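Local coordinates for thioesterase domain-containing protein (Pyrococcus horikoshii, PDB 1IXL) that is of unknown function but adopts the hot-dog fold and may, like its family, hydrolyse acyl-CoA thioesters, at residues A58-L61 against T67-L70; F50-A55 against G117-Y122; M38-D41 against V46-G49; T12-I15 against K19-L22; I93-D96 against K101-E104. All coordinates share one frame; numbering follows the deposited sequence.

Contact 1: residues A58-L61 against T67-L70; sequences AAML and TVVL
Met60, present as selenomethionine, carries the helix side of this contact and meets Val68, Val69 and Leu70 of the strand. Three parts of Met60 are used. Its backbone O lies 3.8 Å from Val68 CG1, one of two methyls that Val68 turns to the helix. The selenium reaches the strand backbone itself, with Met60 SE 3.8 Å from Val69 C, close to the peptide link into Leu70. The terminal methyl then sits between two side chains, Met60 CE being 3.9 Å from Val68 CG2 and 4.1 Å from Leu70 CB. Two successive bends produce this course: chi2 is -64° and chi3 81°, which folds the chain back on itself instead of letting it run straight out. Beyond Met60, Leu61 turns its CB away from 67-70 and packs on Ala28 and Val30 of strand 27-33. Outside the pair, Met60 also meets Cys121 and Val68 rests on Val63. No hydrogen bond crosses between the two segments, so the helix 48-63 and the start of strand 68-77 are held together here by apolar contacts of a methyl among aliphatic carbons, the selenium standing where the natural methionine has sulfur.

Contact 2: residues F50-A55 against G117-Y122; sequences FTFGLA and GKFYCY
Phe119 reaches from strand 112-123 to two residues of helix 48-63, Phe52 and Ala55, which are three positions apart and therefore share one side of the helix. The aromatic component is the pair Phe52 and Phe119. Their ring centroids are 5.6 Å apart and the planes meet at 42°, an oblique arrangement that is neither a stack nor edge-to-face. The rings touch near their outer ends, with Phe52 CE1 3.9 Å from Phe119 CE2, and the side chains run past each other in opposite directions. Phe52 gets there because its CG is anti to the backbone N (chi1 175°), which swings the ring out from the helix to meet the strand residue.

The aliphatic component is smaller. Ala55 CB points toward the strand and lies 3.7 Å from Phe119 CZ, so the far end of the ring abuts a methyl, while Ala55 O is placed over one ring face.

No hydrogen bond joins the two segments; within the helix, Leu54 N to Phe50 O (2.9 Å) and Ala55 N to Thr51 O (3.0 Å) fix the turn that presents Phe52 and Ala55 together. Around the pair, Val105 touches both Ala55 and Phe119, and Ala73 touches both phenylalanines, so neighbouring strands close the sides of this buried cluster. A long helix packed through small and aromatic residues against the concave face of an antiparallel sheet is the central feature of the hot-dog fold.

Contact 3: residues M38-D41 against V46-G49; sequences MKVD and VHGG
Lys39 and Val46 form a single backbone bridge with their CA atoms 4.3 Å apart, and beside it His47 N donates to Met38 O over 2.9 Å. That bond is close to straight, 173° at the hydrogen, and the donor lies nearly along the C=O axis. The same oxygen also receives a weaker CA-H...O approach from Val46, whose CA is 3.5 Å away, so one carbonyl engages two consecutive residues.

Among the side chains, Met38 (selenomethionine) and Val46 form the buried part. The chain of Met38 bends at chi3, 49°, and brings its methyl back over Val46 CG1; the modelled separation of Met38 CE and Val46 CG1, 3.2 Å, is tighter than van der Waals contact and its exact value is doubtful. Val46 is further covered by Val81 and Val83. On the exposed side, Val40 CG1 lies against the base of His47, 3.3 Å from His47 CB, and the two side chains cross at about a right angle. The imidazole has Gly49 N 3.5 Å above one face, offset toward the rim. Between the segments the loop is drawn in by Asp41 OD2, which accepts from Leu45 N.

The bridge thus closes a short loop immediately before helix 48-63. The sequence His47-Gly48-Gly49, running from the loop into the first turn of that helix, resembles the HGG motif of PaaI-like hot-dog thioesterases, where the helix N-terminus borders the active site; a similar location here is plausible, though no catalytic role is established for any of these residues.

Contact 4: residues T12-I15 against K19-L22; sequences TSRI and KPIL
Pro20 sets its CD over one face of the Arg14 guanidinium, above the centre of the group and only 3.4 Å from Arg14 CZ. The cover is even: Arg14 NH1 is 3.6 Å from Pro20 CD, and Arg14 NH2 is 3.7 Å from that same carbon. CD stands over the plane, and the two side chains cross at about a right angle, so the proline meets the cation with one corner.

The route to this position passes Lys19. The Arg14 chain bends sharply at chi2, -84°, and its methylene carbons then run against the lysine, with Arg14 CD 3.5 Å from Lys19 CG and Arg14 CB 3.7 Å from the same Lys19 CG. The lysine stays extended beyond CG, and its ammonium is carried well clear of the other cation, Lys19 NZ being 8.6 Å from Arg14 CZ. The two positive residues therefore share their hydrocarbon parts and keep their charges apart.

No hydrogen bond joins the segments, but the guanidinium is anchored just outside them: Arg14 NH1 bonds to Tyr57 OH on helix 48-63 and to Gly18 O. Tyr57 also touches Pro20, as does Leu61 of that helix. With a leucine in place of Arg14, Tyr57 OH and Gly18 O would probably lose the partner they share, and Pro20 CD the flat group it rests on.

The chemistry is that of an arginine with two duties: NH1 makes directed polar bonds at its rim, while its face and methylenes supply nonpolar contact at the outermost strand of the sheet.

Contact 5: residues I93-D96 against K101-E104; sequences IIED and KIVE
Ile102 O is gripped by two consecutive amides of the opposing strand. Ile94 N donates over 2.7 Å at 158°, nearly in line with the carbonyl, whereas Glu95 N reaches the same oxygen over a longer 3.3 Å at 149°, in the carbonyl plane on a lone pair. In return Ile102 N donates to Glu95 O at 2.9 Å.

Glu95 and Ile102 lie side by side, the extended glutamate carrying its carboxylate alongside the isoleucine, with Glu95 OE1 3.3 Å from Ile102 CD1. Ile94 spreads between two neighbours: its CG1 is 3.8 Å from Ile102 CG2, and its CG2 is 3.8 Å from Glu104 CB. Alanine in place of Ile94 is likely to open a gap beside Ile102 CG2 and leave the methylene of Glu104 uncovered.

Because Ile94 and Glu95 both face Ile102, this is a classic beta bulge in the hairpin of strands 86-97 and 100-109 of the hot-dog sheet. The extra residue shifts the register by one between Ile93 and Glu95, which puts Ile93, Val103, Asp96 and Lys101 on one face and Glu95 and Ile102 on the other.

On the first of these faces Asp96 OD2 lies 3.2 Å from Lys101 CE, but Lys101 NZ stays 4.0 Å from Asp96 OD2, beyond a salt bridge. Asp96 OD1 instead accepts from Gly98 N in the turn. Val103 packs on Ala59 and Val63 of helix 48-63, whereas on the other face Ile102 rests on Tyr120.

In the fold
Helix 48-63 organises most of the set. Contact 3 lies just before and at its start, contact 2 spans its first turns, and contact 1 lies toward its end; contacts 1 and 3 are about 23 Å apart, centre to centre, on opposite sides of the chain's centre. Contacts 1 and 2 touch through the pairing of strands 68-77 and 112-123, where Val69 N lies 3.0 Å from Tyr122 O. Strand 112-123 likewise joins contact 2 to contact 5, with Phe119 N 2.7 Å from Val103 O. Contact 4, at the other outermost strand, meets contact 1 where Pro20 CG lies 3.4 Å from Leu61 CD1. No ligand marks an active site.

Contact 1: residues A58-L61 against T67-L70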
loop_
_atom_site.group_PDB
_atom_site.type_symbol
_atom_site.label_atom_id
_atom_site.label_comp_id
_atom_site.label_asym_id
_atom_site.label_seq_id
_atom_site.Cartn_x
_atom_site.Cartn_y
_atom_site.Cartn_z
ATOM N N ALA A 58 1.639 -0.391 1.312
ATOM C CA ALA A 58 1.668 -1.789 1.715
ATOM C C ALA A 58 2.742 -2.548 0.919
ATOM O O ALA A 58 3.476 -3.404 1.457
ATOM C CB ALA A 58 0.274 -2.440 1.500
ATOM N N ALA A 59 2.825 -2.226 -0.363
ATOM C CA ALA A 59 3.791 -2.839 -1.264
ATOM C C ALA A 59 5.225 -2.539 -0.797
ATOM O O ALA A 59 6.074 -3.436 -0.774
ATOM C CB ALA A 59 3.565 -2.315 -2.698
HETATM N N MSE A 60 5.486 -1.294 -0.405
HETATM C CA MSE A 60 6.803 -0.919 0.082
HETATM C C MSE A 60 7.130 -1.737 1.339
HETATM O O MSE A 60 8.289 -2.100 1.563
HETATM C CB MSE A 60 6.865 0.579 0.425
HETATM C CG MSE A 60 6.608 1.553 -0.744
HETATM SE SE MSE A 60 7.840 1.499 -2.077
HETATM C CE MSE A 60 7.321 0.210 -2.901
ATOM N N LEU A 61 6.127 -2.024 2.170
ATOM C CA LEU A 61 6.393 -2.802 3.391
ATOM C C LEU A 61 6.482 -4.293 3.143
ATOM O O LEU A 61 7.057 -5.018 3.955
ATOM C CB LEU A 61 5.362 -2.504 4.497
ATOM C CG LEU A 61 5.394 -1.034 4.946
ATOM C CD1 LEU A 61 4.487 -0.804 6.159
ATOM C CD2 LEU A 61 6.811 -0.642 5.283
ATOM N N THR A 67 15.948 1.325 1.097
ATOM C CA THR A 67 15.947 2.036 -0.172
ATOM C C THR A 67 14.853 1.646 -1.181
ATOM O O THR A 67 14.918 2.068 -2.345
ATOM C CB THR A 67 17.302 1.841 -0.879
ATOM O OG1 THR A 67 17.504 0.442 -1.133
ATOM C CG2 THR A 67 18.437 2.364 -0.007
ATOM N N VAL A 68 13.854 0.865 -0.774
ATOM C CA VAL A 68 12.835 0.448 -1.751
ATOM C C VAL A 68 12.049 1.644 -2.318
ATOM O O VAL A 68 11.799 2.625 -1.618
ATOM C CB VAL A 68 11.855 -0.596 -1.133
ATOM C CG1 VAL A 68 11.031 0.054 -0.024
ATOM C CG2 VAL A 68 10.946 -1.189 -2.238
ATOM N N VAL A 69 11.707 1.580 -3.602
ATOM C CA VAL A 69 10.935 2.646 -4.239
ATOM C C VAL A 69 9.953 2.040 -5.238
ATOM O O VAL A 69 10.136 0.922 -5.705
ATOM C CB VAL A 69 11.854 3.679 -4.968
ATOM C CG1 VAL A 69 12.540 3.045 -6.167
ATOM C CG2 VAL A 69 11.035 4.859 -5.413
ATOM N N LEU A 70 8.889 2.758 -5.570
ATOM C CA LEU A 70 7.945 2.187 -6.535
ATOM C C LEU A 70 8.297 2.699 -7.936
ATOM O O LEU A 70 8.386 3.912 -8.165
ATOM C CB LEU A 70 6.506 2.565 -6.168
ATOM C CG LEU A 70 5.435 2.040 -7.128
ATOM C CD1 LEU A 70 5.500 0.499 -7.204
ATOM C CD2 LEU A 70 4.027 2.525 -6.628
#

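Contact 2: residues F50-A55 against G117-Y122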
loop_
_atom_site.group_PDB
_atom_site.type_symbol
_atom_site.label_atom_id
_atom_site.label_comp_id
_atom_site.label_asym_id
_atom_site.label_seq_id
_atom_site.Cartn_x
_atom_site.Cartn_y
_atom_site.Cartn_z
ATOM N N PHE A 50 -6.050 8.156 -2.760
ATOM C CA PHE A 50 -5.772 7.720 -1.394
ATOM C C PHE A 50 -5.721 6.197 -1.283
ATOM O O PHE A 50 -4.861 5.640 -0.600
ATOM C CB PHE A 50 -6.808 8.336 -0.443
ATOM C CG PHE A 50 -6.711 9.838 -0.371
ATOM C CD1 PHE A 50 -5.663 10.442 0.320
ATOM C CD2 PHE A 50 -7.606 10.642 -1.068
ATOM C CE1 PHE A 50 -5.503 11.817 0.313
ATOM C CE2 PHE A 50 -7.457 12.022 -1.084
ATOM C CZ PHE A 50 -6.406 12.618 -0.395
ATOM N N THR A 51 -6.636 5.542 -1.982
ATOM C CA THR A 51 -6.692 4.092 -2.007
ATOM C C THR A 51 -5.403 3.554 -2.621
ATOM O O THR A 51 -4.822 2.556 -2.141
ATOM C CB THR A 51 -7.872 3.629 -2.846
ATOM O OG1 THR A 51 -9.054 4.264 -2.361
ATOM C CG2 THR A 51 -8.030 2.112 -2.742
ATOM N N PHE A 52 -4.952 4.213 -3.686
ATOM C CA PHE A 52 -3.695 3.820 -4.340
ATOM C C PHE A 52 -2.518 4.050 -3.388
ATOM O O PHE A 52 -1.619 3.216 -3.297
ATOM C CB PHE A 52 -3.462 4.641 -5.619
ATOM C CG PHE A 52 -2.119 4.373 -6.288
ATOM C CD1 PHE A 52 -2.011 3.452 -7.323
ATOM C CD2 PHE A 52 -0.975 5.039 -5.869
ATOM C CE1 PHE A 52 -0.764 3.195 -7.936
ATOM C CE2 PHE A 52 0.285 4.796 -6.466
ATOM C CZ PHE A 52 0.386 3.868 -7.505
ATOM N N GLY A 53 -2.530 5.185 -2.684
ATOM C CA GLY A 53 -1.447 5.493 -1.770
ATOM C C GLY A 53 -1.355 4.409 -0.718
ATOM O O GLY A 53 -0.269 3.958 -0.369
ATOM N N LEU A 54 -2.504 4.001 -0.182
ATOM C CA LEU A 54 -2.494 2.928 0.812
ATOM C C LEU A 54 -1.901 1.651 0.213
ATOM O O LEU A 54 -1.039 1.001 0.829
ATOM C CB LEU A 54 -3.915 2.650 1.331
ATOM C CG LEU A 54 -4.160 1.298 2.028
ATOM C CD1 LEU A 54 -3.361 1.210 3.321
ATOM C CD2 LEU A 54 -5.646 1.144 2.334
ATOM N N ALA A 55 -2.349 1.268 -0.975
ATOM C CA ALA A 55 -1.803 0.047 -1.588
ATOM C C ALA A 55 -0.289 0.151 -1.852
ATOM O O ALA A 55 0.460 -0.807 -1.642
ATOM C CB ALA A 55 -2.542 -0.270 -2.893
ATOM N N GLY A 117 -3.880 -4.679 -7.720
ATOM C CA GLY A 117 -2.821 -4.189 -8.577
ATOM C C GLY A 117 -1.498 -4.889 -8.434
ATOM O O GLY A 117 -1.299 -5.649 -7.488
ATOM N N LYS A 118 -0.619 -4.650 -9.404
ATOM C CA LYS A 118 0.727 -5.193 -9.396
ATOM C C LYS A 118 1.646 -3.992 -9.226
ATOM O O LYS A 118 1.505 -2.998 -9.940
ATOM C CB LYS A 118 1.055 -5.891 -10.712
ATOM C CG LYS A 118 0.392 -7.243 -10.874
ATOM C CD LYS A 118 1.182 -8.124 -11.842
ATOM C CE LYS A 118 0.336 -9.312 -12.289
ATOM N NZ LYS A 118 -0.683 -9.664 -11.254
ATOM N N PHE A 119 2.559 -4.071 -8.267
ATOM C CA PHE A 119 3.491 -2.982 -8.006
ATOM C C PHE A 119 4.921 -3.488 -8.245
ATOM O O PHE A 119 5.351 -4.476 -7.640
ATOM C CB PHE A 119 3.313 -2.485 -6.566
ATOM C CG PHE A 119 1.966 -1.849 -6.315
ATOM C CD1 PHE A 119 0.806 -2.617 -6.326
ATOM C CD2 PHE A 119 1.855 -0.472 -6.158
ATOM C CE1 PHE A 119 -0.461 -2.008 -6.188
ATOM C CE2 PHE A 119 0.610 0.139 -6.019
ATOM C CZ PHE A 119 -0.543 -0.624 -6.035
ATOM N N TYR A 120 5.634 -2.811 -9.144
ATOM C CA TYR A 120 7.005 -3.166 -9.513
ATOM C C TYR A 120 7.920 -2.270 -8.702
ATOM O O TYR A 120 8.043 -1.066 -8.968
ATOM C CB TYR A 120 7.209 -2.978 -11.027
ATOM C CG TYR A 120 6.221 -3.770 -11.855
ATOM C CD1 TYR A 120 4.866 -3.454 -11.838
ATOM C CD2 TYR A 120 6.633 -4.862 -12.629
ATOM C CE1 TYR A 120 3.944 -4.196 -12.560
ATOM C CE2 TYR A 120 5.718 -5.613 -13.352
ATOM C CZ TYR A 120 4.375 -5.273 -13.313
ATOM O OH TYR A 120 3.443 -6.000 -14.007
ATOM N N CYS A 121 8.552 -2.891 -7.708
ATOM C CA CYS A 121 9.410 -2.220 -6.749
ATOM C C CYS A 121 10.905 -2.493 -6.952
ATOM O O CYS A 121 11.302 -3.585 -7.381
ATOM C CB CYS A 121 9.001 -2.660 -5.333
ATOM S SG CYS A 121 7.179 -2.762 -5.074
ATOM N N TYR A 122 11.718 -1.487 -6.623
ATOM C CA TYR A 122 13.166 -1.593 -6.779
ATOM C C TYR A 122 13.913 -1.257 -5.513
ATOM O O TYR A 122 13.686 -0.212 -4.917
ATOM C CB TYR A 122 13.646 -0.625 -7.864
ATOM C CG TYR A 122 13.181 -1.004 -9.239
ATOM C CD1 TYR A 122 13.886 -1.944 -10.000
ATOM C CD2 TYR A 122 12.021 -0.454 -9.770
ATOM C CE1 TYR A 122 13.442 -2.328 -11.266
ATOM C CE2 TYR A 122 11.560 -0.826 -11.022
ATOM C CZ TYR A 122 12.270 -1.763 -11.768
ATOM O OH TYR A 122 11.787 -2.156 -12.986
#

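Contact 3: residues M38-D41 against V46-G49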
loop_
_atom_site.group_PDB
_atom_site.type_symbol
_atom_site.label_atom_id
_atom_site.label_comp_id
_atom_site.label_asym_id
_atom_site.label_seq_id
_atom_site.Cartn_x
_atom_site.Cartn_y
_atom_site.Cartn_z
HETATM N N MSE A 38 -10.638 13.418 2.139
HETATM C CA MSE A 38 -10.347 12.521 1.012
HETATM C C MSE A 38 -11.471 12.479 -0.028
HETATM O O MSE A 38 -11.329 11.834 -1.069
HETATM C CB MSE A 38 -10.124 11.084 1.539
HETATM C CG MSE A 38 -8.804 10.840 2.236
HETATM SE SE MSE A 38 -8.641 9.172 2.999
HETATM C CE MSE A 38 -9.072 8.207 1.865
ATOM N N LYS A 39 -12.590 13.138 0.262
ATOM C CA LYS A 39 -13.729 13.142 -0.645
ATOM C C LYS A 39 -13.536 13.996 -1.895
ATOM O O LYS A 39 -12.751 14.927 -1.905
ATOM C CB LYS A 39 -14.990 13.617 0.087
ATOM C CG LYS A 39 -15.034 15.108 0.356
ATOM C CD LYS A 39 -16.255 15.480 1.192
ATOM C CE LYS A 39 -16.271 16.966 1.503
ATOM N NZ LYS A 39 -14.964 17.407 2.060
ATOM N N VAL A 40 -14.264 13.670 -2.955
ATOM C CA VAL A 40 -14.181 14.448 -4.182
ATOM C C VAL A 40 -15.521 15.108 -4.519
ATOM O O VAL A 40 -15.585 15.946 -5.395
ATOM C CB VAL A 40 -13.722 13.584 -5.391
ATOM C CG1 VAL A 40 -12.379 12.928 -5.075
ATOM C CG2 VAL A 40 -14.772 12.543 -5.742
ATOM N N ASP A 41 -16.581 14.745 -3.806
ATOM C CA ASP A 41 -17.912 15.327 -4.075
ATOM C C ASP A 41 -18.780 15.252 -2.832
ATOM O O ASP A 41 -18.336 14.741 -1.800
ATOM C CB ASP A 41 -18.588 14.594 -5.242
ATOM C CG ASP A 41 -18.726 13.101 -4.999
ATOM O OD1 ASP A 41 -18.613 12.334 -5.979
ATOM O OD2 ASP A 41 -18.965 12.690 -3.842
ATOM N N VAL A 46 -14.595 8.839 -2.114
ATOM C CA VAL A 46 -13.186 9.003 -1.781
ATOM C C VAL A 46 -12.315 8.946 -3.035
ATOM O O VAL A 46 -12.472 8.081 -3.890
ATOM C CB VAL A 46 -12.720 7.912 -0.788
ATOM C CG1 VAL A 46 -11.184 8.002 -0.591
ATOM C CG2 VAL A 46 -13.433 8.110 0.554
ATOM N N HIS A 47 -11.390 9.883 -3.148
ATOM C CA HIS A 47 -10.516 9.911 -4.311
ATOM C C HIS A 47 -9.642 8.659 -4.363
ATOM O O HIS A 47 -9.056 8.262 -3.359
ATOM C CB HIS A 47 -9.645 11.172 -4.266
ATOM C CG HIS A 47 -8.886 11.418 -5.529
ATOM N ND1 HIS A 47 -9.475 11.375 -6.772
ATOM C CD2 HIS A 47 -7.582 11.726 -5.737
ATOM C CE1 HIS A 47 -8.565 11.648 -7.694
ATOM N NE2 HIS A 47 -7.408 11.863 -7.089
ATOM N N GLY A 48 -9.547 8.052 -5.547
ATOM C CA GLY A 48 -8.754 6.845 -5.728
ATOM C C GLY A 48 -7.276 7.028 -5.421
ATOM O O GLY A 48 -6.543 6.051 -5.206
ATOM N N GLY A 49 -6.826 8.279 -5.393
ATOM C CA GLY A 49 -5.426 8.518 -5.082
ATOM C C GLY A 49 -5.092 8.054 -3.676
ATOM O O GLY A 49 -3.972 7.610 -3.397
#

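Contact 4: residues T12-I15 against K19-L22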
loop_
_atom_site.group_PDB
_atom_site.type_symbol
_atom_site.label_atom_id
_atom_site.label_comp_id
_atom_site.label_asym_id
_atom_site.label_seq_id
_atom_site.Cartn_x
_atom_site.Cartn_y
_atom_site.Cartn_z
ATOM N N THR A 12 5.707 7.873 7.083
ATOM C CA THR A 12 4.483 7.905 6.296
ATOM C C THR A 12 3.292 8.210 7.205
ATOM O O THR A 12 3.146 7.614 8.266
ATOM C CB THR A 12 4.275 6.553 5.587
ATOM O OG1 THR A 12 5.443 6.254 4.815
ATOM C CG2 THR A 12 3.078 6.601 4.677
ATOM N N SER A 13 2.457 9.148 6.766
ATOM C CA SER A 13 1.280 9.588 7.499
ATOM C C SER A 13 0.298 8.469 7.828
ATOM O O SER A 13 -0.225 7.804 6.945
ATOM C CB SER A 13 0.554 10.690 6.712
ATOM O OG SER A 13 -0.641 11.055 7.374
ATOM N N ARG A 14 0.052 8.273 9.117
ATOM C CA ARG A 14 -0.866 7.244 9.569
ATOM C C ARG A 14 -2.298 7.657 9.257
ATOM O O ARG A 14 -3.189 6.822 9.157
ATOM C CB ARG A 14 -0.695 7.030 11.080
ATOM C CG ARG A 14 0.678 6.495 11.463
ATOM C CD ARG A 14 0.744 4.987 11.331
ATOM N NE ARG A 14 2.123 4.501 11.341
ATOM C CZ ARG A 14 2.889 4.402 10.257
ATOM N NH1 ARG A 14 2.414 4.750 9.040
ATOM N NH2 ARG A 14 4.144 3.976 10.396
ATOM N N ILE A 15 -2.503 8.954 9.092
ATOM C CA ILE A 15 -3.834 9.492 8.829
ATOM C C ILE A 15 -4.213 9.571 7.357
ATOM O O ILE A 15 -5.378 9.373 7.001
ATOM C CB ILE A 15 -3.967 10.904 9.426
ATOM C CG1 ILE A 15 -3.786 10.840 10.940
ATOM C CG2 ILE A 15 -5.323 11.522 9.047
ATOM C CD1 ILE A 15 -4.587 9.727 11.602
ATOM N N LYS A 19 -1.794 2.791 8.564
ATOM C CA LYS A 19 -1.126 2.270 9.750
ATOM C C LYS A 19 -0.819 0.808 9.496
ATOM O O LYS A 19 -1.719 0.001 9.291
ATOM C CB LYS A 19 -2.059 2.404 10.965
ATOM C CG LYS A 19 -2.549 3.833 11.207
ATOM C CD LYS A 19 -3.560 3.899 12.364
ATOM C CE LYS A 19 -3.904 5.337 12.723
ATOM N NZ LYS A 19 -4.851 5.418 13.877
ATOM N N PRO A 20 0.467 0.444 9.486
ATOM C CA PRO A 20 0.797 -0.964 9.238
ATOM C C PRO A 20 0.305 -1.779 10.436
ATOM O O PRO A 20 0.474 -1.351 11.577
ATOM C CB PRO A 20 2.330 -0.950 9.125
ATOM C CG PRO A 20 2.658 0.507 8.768
ATOM C CD PRO A 20 1.676 1.273 9.607
ATOM N N ILE A 21 -0.329 -2.919 10.183
ATOM C CA ILE A 21 -0.817 -3.752 11.275
ATOM C C ILE A 21 -0.122 -5.098 11.234
ATOM O O ILE A 21 -0.260 -5.911 12.142
ATOM C CB ILE A 21 -2.372 -3.950 11.220
ATOM C CG1 ILE A 21 -2.802 -4.535 9.873
ATOM C CG2 ILE A 21 -3.061 -2.626 11.446
ATOM C CD1 ILE A 21 -4.317 -4.809 9.767
ATOM N N LEU A 22 0.638 -5.339 10.171
ATOM C CA LEU A 22 1.360 -6.597 10.067
ATOM C C LEU A 22 2.490 -6.510 9.058
ATOM O O LEU A 22 2.287 -6.075 7.921
ATOM C CB LEU A 22 0.407 -7.737 9.670
ATOM C CG LEU A 22 0.940 -9.178 9.799
ATOM C CD1 LEU A 22 -0.238 -10.149 9.717
ATOM C CD2 LEU A 22 1.944 -9.494 8.697
#

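Contact 5: residues I93-D96 against K101-E104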
loop_
_atom_site.group_PDB
_atom_site.type_symbol
_atom_site.label_atom_id
_atom_site.label_comp_id
_atom_site.label_asym_id
_atom_site.label_seq_id
_atom_site.Cartn_x
_atom_site.Cartn_y
_atom_site.Cartn_z
ATOM N N ILE A 93 4.934 -10.236 -2.013
ATOM C CA ILE A 93 5.902 -10.291 -3.093
ATOM C C ILE A 93 5.538 -11.556 -3.866
ATOM O O ILE A 93 5.484 -12.636 -3.286
ATOM C CB ILE A 93 7.336 -10.418 -2.564
ATOM C CG1 ILE A 93 7.739 -9.129 -1.841
ATOM C CG2 ILE A 93 8.294 -10.684 -3.721
ATOM C CD1 ILE A 93 9.136 -9.193 -1.227
ATOM N N ILE A 94 5.238 -11.424 -5.156
ATOM C CA ILE A 94 4.874 -12.602 -5.937
ATOM C C ILE A 94 5.989 -13.043 -6.883
ATOM O O ILE A 94 5.940 -14.148 -7.438
ATOM C CB ILE A 94 3.565 -12.404 -6.754
ATOM C CG1 ILE A 94 3.678 -11.178 -7.670
ATOM C CG2 ILE A 94 2.367 -12.292 -5.804
ATOM C CD1 ILE A 94 2.570 -11.119 -8.727
ATOM N N GLU A 95 6.983 -12.180 -7.067
ATOM C CA GLU A 95 8.130 -12.497 -7.904
ATOM C C GLU A 95 9.335 -11.760 -7.376
ATOM O O GLU A 95 9.322 -10.536 -7.238
ATOM C CB GLU A 95 7.906 -12.076 -9.358
ATOM C CG GLU A 95 7.074 -13.033 -10.180
ATOM C CD GLU A 95 6.904 -12.557 -11.616
ATOM O OE1 GLU A 95 7.919 -12.460 -12.340
ATOM O OE2 GLU A 95 5.755 -12.278 -12.010
ATOM N N ASP A 96 10.386 -12.497 -7.053
ATOM C CA ASP A 96 11.588 -11.844 -6.571
ATOM C C ASP A 96 12.617 -11.934 -7.682
ATOM O O ASP A 96 13.133 -13.010 -7.978
ATOM C CB ASP A 96 12.122 -12.523 -5.318
ATOM C CG ASP A 96 13.251 -11.739 -4.689
ATOM O OD1 ASP A 96 14.247 -11.457 -5.399
ATOM O OD2 ASP A 96 13.135 -11.392 -3.491
ATOM N N LYS A 101 11.332 -6.353 -7.398
ATOM C CA LYS A 101 10.333 -7.185 -6.752
ATOM C C LYS A 101 8.943 -6.880 -7.320
ATOM O O LYS A 101 8.575 -5.722 -7.460
ATOM C CB LYS A 101 10.330 -6.889 -5.254
ATOM C CG LYS A 101 11.724 -6.851 -4.622
ATOM C CD LYS A 101 12.293 -8.253 -4.473
ATOM C CE LYS A 101 13.626 -8.254 -3.722
ATOM N NZ LYS A 101 13.555 -7.550 -2.413
ATOM N N ILE A 102 8.187 -7.910 -7.673
ATOM C CA ILE A 102 6.831 -7.698 -8.179
ATOM C C ILE A 102 5.917 -8.019 -6.995
ATOM O O ILE A 102 5.955 -9.114 -6.443
ATOM C CB ILE A 102 6.514 -8.613 -9.372
ATOM C CG1 ILE A 102 7.436 -8.268 -10.543
ATOM C CG2 ILE A 102 5.068 -8.427 -9.810
ATOM C CD1 ILE A 102 7.301 -9.228 -11.746
ATOM N N VAL A 103 5.112 -7.048 -6.586
ATOM C CA VAL A 103 4.244 -7.233 -5.431
ATOM C C VAL A 103 2.792 -7.103 -5.848
ATOM O O VAL A 103 2.432 -6.168 -6.551
ATOM C CB VAL A 103 4.553 -6.162 -4.381
ATOM C CG1 VAL A 103 3.658 -6.332 -3.164
ATOM C CG2 VAL A 103 6.036 -6.243 -4.004
ATOM N N GLU A 104 1.965 -8.052 -5.438
ATOM C CA GLU A 104 0.555 -7.975 -5.770
ATOM C C GLU A 104 -0.110 -7.373 -4.538
ATOM O O GLU A 104 0.252 -7.700 -3.406
ATOM C CB GLU A 104 -0.017 -9.369 -6.051
ATOM C CG GLU A 104 -1.520 -9.364 -6.307
ATOM C CD GLU A 104 -2.035 -10.706 -6.792
ATOM O OE1 GLU A 104 -1.684 -11.733 -6.163
ATOM O OE2 GLU A 104 -2.788 -10.730 -7.796
#